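Local coordinates for fatty acid repression mutant protein 2 (Saccharomyces cerevisiae, PDB 4URP) that reduces 4-nitroquinoline N-oxide with NADH as an FMN-dependent type II nitroreductase and takes part in the oxidative stress response, at residues 90-101 with 163-173. Numbering follows the deposited sequence.
Unlike the reference sequence in segment 90-101: Leu100 (reference Glu).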
loop_
_atom_site.group_PDB
_atom_site.type_symbol
_atom_site.label_atom_id
_atom_site.label_comp_id
_atom_site.label_asym_id
_atom_site.label_seq_id
_atom_site.Cartn_x
_atom_site.Cartn_y
_atom_site.Cartn_z
ATOM N N ALA A 90 -6.977 6.035 -23.434
ATOM C CA ALA A 90 -7.330 6.401 -22.069
ATOM C C ALA A 90 -7.869 7.820 -21.968
ATOM O O ALA A 90 -7.493 8.700 -22.743
ATOM C CB ALA A 90 -6.137 6.227 -21.157
ATOM N N TYR A 91 -8.753 8.035 -21.002
ATOM C CA TYR A 91 -9.302 9.360 -20.757
ATOM C C TYR A 91 -8.247 10.223 -20.087
ATOM O O TYR A 91 -8.173 11.426 -20.322
ATOM C CB TYR A 91 -10.553 9.268 -19.881
ATOM C CG TYR A 91 -11.389 10.531 -19.863
ATOM C CD1 TYR A 91 -12.292 10.802 -20.882
ATOM C CD2 TYR A 91 -11.285 11.443 -18.821
ATOM C CE1 TYR A 91 -13.063 11.952 -20.868
ATOM C CE2 TYR A 91 -12.053 12.596 -18.799
ATOM C CZ TYR A 91 -12.940 12.845 -19.826
ATOM O OH TYR A 91 -13.708 13.988 -19.812
ATOM N N GLY A 92 -7.425 9.594 -19.257
ATOM C CA GLY A 92 -6.353 10.286 -18.569
ATOM C C GLY A 92 -5.554 9.328 -17.711
ATOM O O GLY A 92 -5.630 8.115 -17.890
ATOM N N SER A 93 -4.785 9.870 -16.777
ATOM C CA SER A 93 -3.991 9.034 -15.890
ATOM C C SER A 93 -3.710 9.721 -14.565
ATOM O O SER A 93 -3.365 10.899 -14.520
ATOM C CB SER A 93 -2.671 8.643 -16.555
ATOM O OG SER A 93 -1.777 9.743 -16.595
ATOM N N VAL A 94 -3.863 8.968 -13.485
ATOM C CA VAL A 94 -3.492 9.441 -12.165
ATOM C C VAL A 94 -2.064 9.020 -11.884
ATOM O O VAL A 94 -1.720 7.849 -12.002
ATOM C CB VAL A 94 -4.391 8.833 -11.075
ATOM C CG1 VAL A 94 -4.099 9.484 -9.731
ATOM C CG2 VAL A 94 -5.850 8.990 -11.447
ATOM N N ILE A 95 -1.231 9.982 -11.519
ATOM C CA ILE A 95 0.151 9.683 -11.188
ATOM C C ILE A 95 0.462 10.049 -9.735
ATOM O O ILE A 95 0.075 11.111 -9.250
ATOM C CB ILE A 95 1.124 10.350 -12.190
ATOM C CG1 ILE A 95 2.249 11.088 -11.468
ATOM C CG2 ILE A 95 0.379 11.281 -13.127
ATOM C CD1 ILE A 95 3.464 10.241 -11.237
ATOM N N PHE A 96 1.145 9.145 -9.040
ATOM C CA PHE A 96 1.406 9.300 -7.613
ATOM C C PHE A 96 2.863 9.640 -7.336
ATOM O O PHE A 96 3.766 9.198 -8.045
ATOM C CB PHE A 96 1.026 8.023 -6.863
ATOM C CG PHE A 96 -0.417 7.652 -7.000
ATOM C CD1 PHE A 96 -1.373 8.270 -6.222
ATOM C CD2 PHE A 96 -0.815 6.681 -7.900
ATOM C CE1 PHE A 96 -2.695 7.933 -6.339
ATOM C CE2 PHE A 96 -2.141 6.340 -8.021
ATOM C CZ PHE A 96 -3.083 6.968 -7.238
ATOM N N PHE A 97 3.076 10.428 -6.290
ATOM C CA PHE A 97 4.412 10.839 -5.887
ATOM C C PHE A 97 4.663 10.544 -4.416
ATOM O O PHE A 97 3.781 10.079 -3.696
ATOM C CB PHE A 97 4.594 12.344 -6.094
ATOM C CG PHE A 97 4.421 12.799 -7.509
ATOM C CD1 PHE A 97 5.484 12.772 -8.390
ATOM C CD2 PHE A 97 3.203 13.280 -7.949
ATOM C CE1 PHE A 97 5.334 13.202 -9.682
ATOM C CE2 PHE A 97 3.046 13.712 -9.244
ATOM C CZ PHE A 97 4.115 13.673 -10.114
ATOM N N THR A 98 5.886 10.829 -3.984
ATOM C CA THR A 98 6.229 10.865 -2.570
ATOM C C THR A 98 7.175 12.025 -2.324
ATOM O O THR A 98 8.295 12.036 -2.827
ATOM C CB THR A 98 6.919 9.580 -2.097
ATOM O OG1 THR A 98 7.638 8.990 -3.186
ATOM C CG2 THR A 98 5.897 8.588 -1.566
ATOM N N ASP A 99 6.721 13.001 -1.548
ATOM C CA ASP A 99 7.552 14.149 -1.213
ATOM C C ASP A 99 8.786 13.689 -0.453
ATOM O O ASP A 99 8.705 13.303 0.710
ATOM C CB ASP A 99 6.758 15.159 -0.384
ATOM C CG ASP A 99 7.341 16.552 -0.444
ATOM O OD1 ASP A 99 8.549 16.689 -0.732
ATOM O OD2 ASP A 99 6.587 17.519 -0.207
ATOM N N LEU A 100 9.931 13.733 -1.125
ATOM C CA LEU A 100 11.197 13.327 -0.530
ATOM C C LEU A 100 11.650 14.342 0.511
ATOM O O LEU A 100 12.583 14.093 1.268
ATOM C CB LEU A 100 12.264 13.161 -1.618
ATOM C CG LEU A 100 12.926 11.783 -1.717
ATOM C CD1 LEU A 100 13.924 11.566 -0.589
ATOM C CD2 LEU A 100 11.866 10.693 -1.712
ATOM N N GLY A 101 10.975 15.487 0.536
ATOM C CA GLY A 101 11.261 16.548 1.485
ATOM C C GLY A 101 11.214 16.122 2.942
ATOM O O GLY A 101 12.237 16.147 3.623
ATOM N N ALA A 163 11.220 17.633 -5.936
ATOM C CA ALA A 163 11.398 16.690 -4.840
ATOM C C ALA A 163 10.368 15.565 -4.897
ATOM O O ALA A 163 10.473 14.579 -4.171
ATOM C CB ALA A 163 11.317 17.412 -3.507
ATOM N N TRP A 164 9.374 15.714 -5.765
ATOM C CA TRP A 164 8.313 14.721 -5.888
ATOM C C TRP A 164 8.749 13.506 -6.699
ATOM O O TRP A 164 8.705 13.516 -7.925
ATOM C CB TRP A 164 7.054 15.342 -6.500
ATOM C CG TRP A 164 6.345 16.272 -5.577
ATOM C CD1 TRP A 164 6.830 16.810 -4.427
ATOM C CD2 TRP A 164 5.010 16.762 -5.719
ATOM N NE1 TRP A 164 5.885 17.616 -3.845
ATOM C CE2 TRP A 164 4.757 17.600 -4.619
ATOM C CE3 TRP A 164 4.008 16.571 -6.672
ATOM C CZ2 TRP A 164 3.542 18.250 -4.446
ATOM C CZ3 TRP A 164 2.806 17.214 -6.498
ATOM C CH2 TRP A 164 2.581 18.045 -5.393
ATOM N N THR A 165 9.174 12.463 -5.995
ATOM C CA THR A 165 9.620 11.228 -6.625
ATOM C C THR A 165 8.465 10.469 -7.260
ATOM O O THR A 165 7.488 10.148 -6.596
ATOM C CB THR A 165 10.304 10.316 -5.596
ATOM O OG1 THR A 165 11.531 10.919 -5.167
ATOM C CG2 THR A 165 10.606 8.956 -6.199
ATOM N N VAL A 166 8.579 10.190 -8.552
ATOM C CA VAL A 166 7.530 9.482 -9.278
ATOM C C VAL A 166 7.460 8.009 -8.888
ATOM O O VAL A 166 8.459 7.295 -8.938
ATOM C CB VAL A 166 7.738 9.583 -10.799
ATOM C CG1 VAL A 166 6.664 8.813 -11.524
ATOM C CG2 VAL A 166 7.747 11.032 -11.234
ATOM N N GLN A 167 6.271 7.556 -8.507
ATOM C CA GLN A 167 6.098 6.190 -8.025
ATOM C C GLN A 167 5.293 5.317 -8.987
ATOM O O GLN A 167 5.723 4.223 -9.353
ATOM C CB GLN A 167 5.428 6.198 -6.647
ATOM C CG GLN A 167 6.184 6.975 -5.585
ATOM C CD GLN A 167 7.394 6.232 -5.052
ATOM O OE1 GLN A 167 7.716 5.134 -5.504
ATOM N NE2 GLN A 167 8.070 6.830 -4.079
ATOM N N SER A 168 4.121 5.800 -9.389
ATOM C CA SER A 168 3.246 5.026 -10.267
ATOM C C SER A 168 2.419 5.905 -11.199
ATOM O O SER A 168 2.354 7.121 -11.030
ATOM C CB SER A 168 2.320 4.125 -9.439
ATOM O OG SER A 168 3.048 3.070 -8.834
ATOM N N GLN A 169 1.801 5.276 -12.191
ATOM C CA GLN A 169 0.909 5.965 -13.117
ATOM C C GLN A 169 -0.371 5.165 -13.283
ATOM O O GLN A 169 -0.409 4.179 -14.016
ATOM C CB GLN A 169 1.563 6.143 -14.487
ATOM C CG GLN A 169 2.797 7.018 -14.490
ATOM C CD GLN A 169 4.055 6.239 -14.195
ATOM O OE1 GLN A 169 4.281 5.168 -14.757
ATOM N NE2 GLN A 169 4.881 6.770 -13.306
ATOM N N LEU A 170 -1.425 5.589 -12.600
ATOM C CA LEU A 170 -2.704 4.903 -12.680
ATOM C C LEU A 170 -3.491 5.412 -13.876
ATOM O O LEU A 170 -4.120 6.465 -13.815
ATOM C CB LEU A 170 -3.493 5.113 -11.391
ATOM C CG LEU A 170 -4.836 4.392 -11.308
ATOM C CD1 LEU A 170 -4.648 2.902 -11.505
ATOM C CD2 LEU A 170 -5.480 4.680 -9.968
ATOM N N VAL A 171 -3.439 4.652 -14.964
ATOM C CA VAL A 171 -4.088 5.027 -16.211
ATOM C C VAL A 171 -5.543 4.584 -16.224
ATOM O O VAL A 171 -5.835 3.396 -16.280
ATOM C CB VAL A 171 -3.368 4.396 -17.414
ATOM C CG1 VAL A 171 -4.079 4.748 -18.701
ATOM C CG2 VAL A 171 -1.921 4.848 -17.457
ATOM N N PHE A 172 -6.455 5.545 -16.175
ATOM C CA PHE A 172 -7.872 5.228 -16.073
ATOM C C PHE A 172 -8.653 5.524 -17.349
ATOM O O PHE A 172 -8.306 6.417 -18.120
ATOM C CB PHE A 172 -8.496 5.962 -14.883
ATOM C CG PHE A 172 -8.445 7.457 -14.999
ATOM C CD1 PHE A 172 -7.333 8.161 -14.575
ATOM C CD2 PHE A 172 -9.514 8.159 -15.524
ATOM C CE1 PHE A 172 -7.287 9.534 -14.677
ATOM C CE2 PHE A 172 -9.473 9.531 -15.630
ATOM C CZ PHE A 172 -8.358 10.221 -15.206
ATOM N N GLY A 173 -9.722 4.763 -17.553
ATOM C CA GLY A 173 -10.577 4.930 -18.710
ATOM C C GLY A 173 -11.645 3.856 -18.762
ATOM O O GLY A 173 -12.023 3.301 -17.731
#
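Phe97 and Trp164 meet across two antiparallel strands, 92-99 and 164-172, and Phe97 is the side chain to follow. Its CB sits by Trp164 CB and Thr165 O. With chi1 at -60°, CG turns beside its own backbone N, which sets the ring crosswise to the Trp164 side chain. CG rests near Trp164 CB, and Phe97 CD1 comes to 3.6 Å from Trp164 CB and nears Trp164 O. CD2 and CE2 lie by the indole, with Trp164 CE3 over one ring face toward its rim; the planes of Phe97 and the Trp164 six-membered ring are inclined at 48°, an oblique pair. Phe97 CE1 comes to 3.6 Å from Val166 CG2, and CZ, the tip, lies against Ile95 CG1 and CD1. Ile95 CD1 covers the opposite face and itself touches Val166 CG1. Further along this face, Asp99 OD2 is salt-bridged to Arg54, and Asp99 OD1 caps the following helix by accepting from Gly101 N at 3.0 Å.

On the other face Phe96 CE2 packs against Leu170 CB, and helix 117-139 covers Phe96. Here Val94 CG2 meets the Phe172 ring obliquely, 3.6 Å from Phe172 CD1, while Gly92 CA makes a CH-pi contact 4.3 Å from the centroid of the Phe172 ring.

Backbone bonds include Phe96 N to Ser168 O (3.1 Å) and Gln167 N to Phe96 O (3.0 Å). The N-H groups of Tyr91 and Gly92 both turn to Phe172 O in weak bonds, fitting a classic beta bulge. With strand 55-59 flanking 92-99, this pair forms the centre of the antiparallel sheet in the alpha+beta nitroreductase fold.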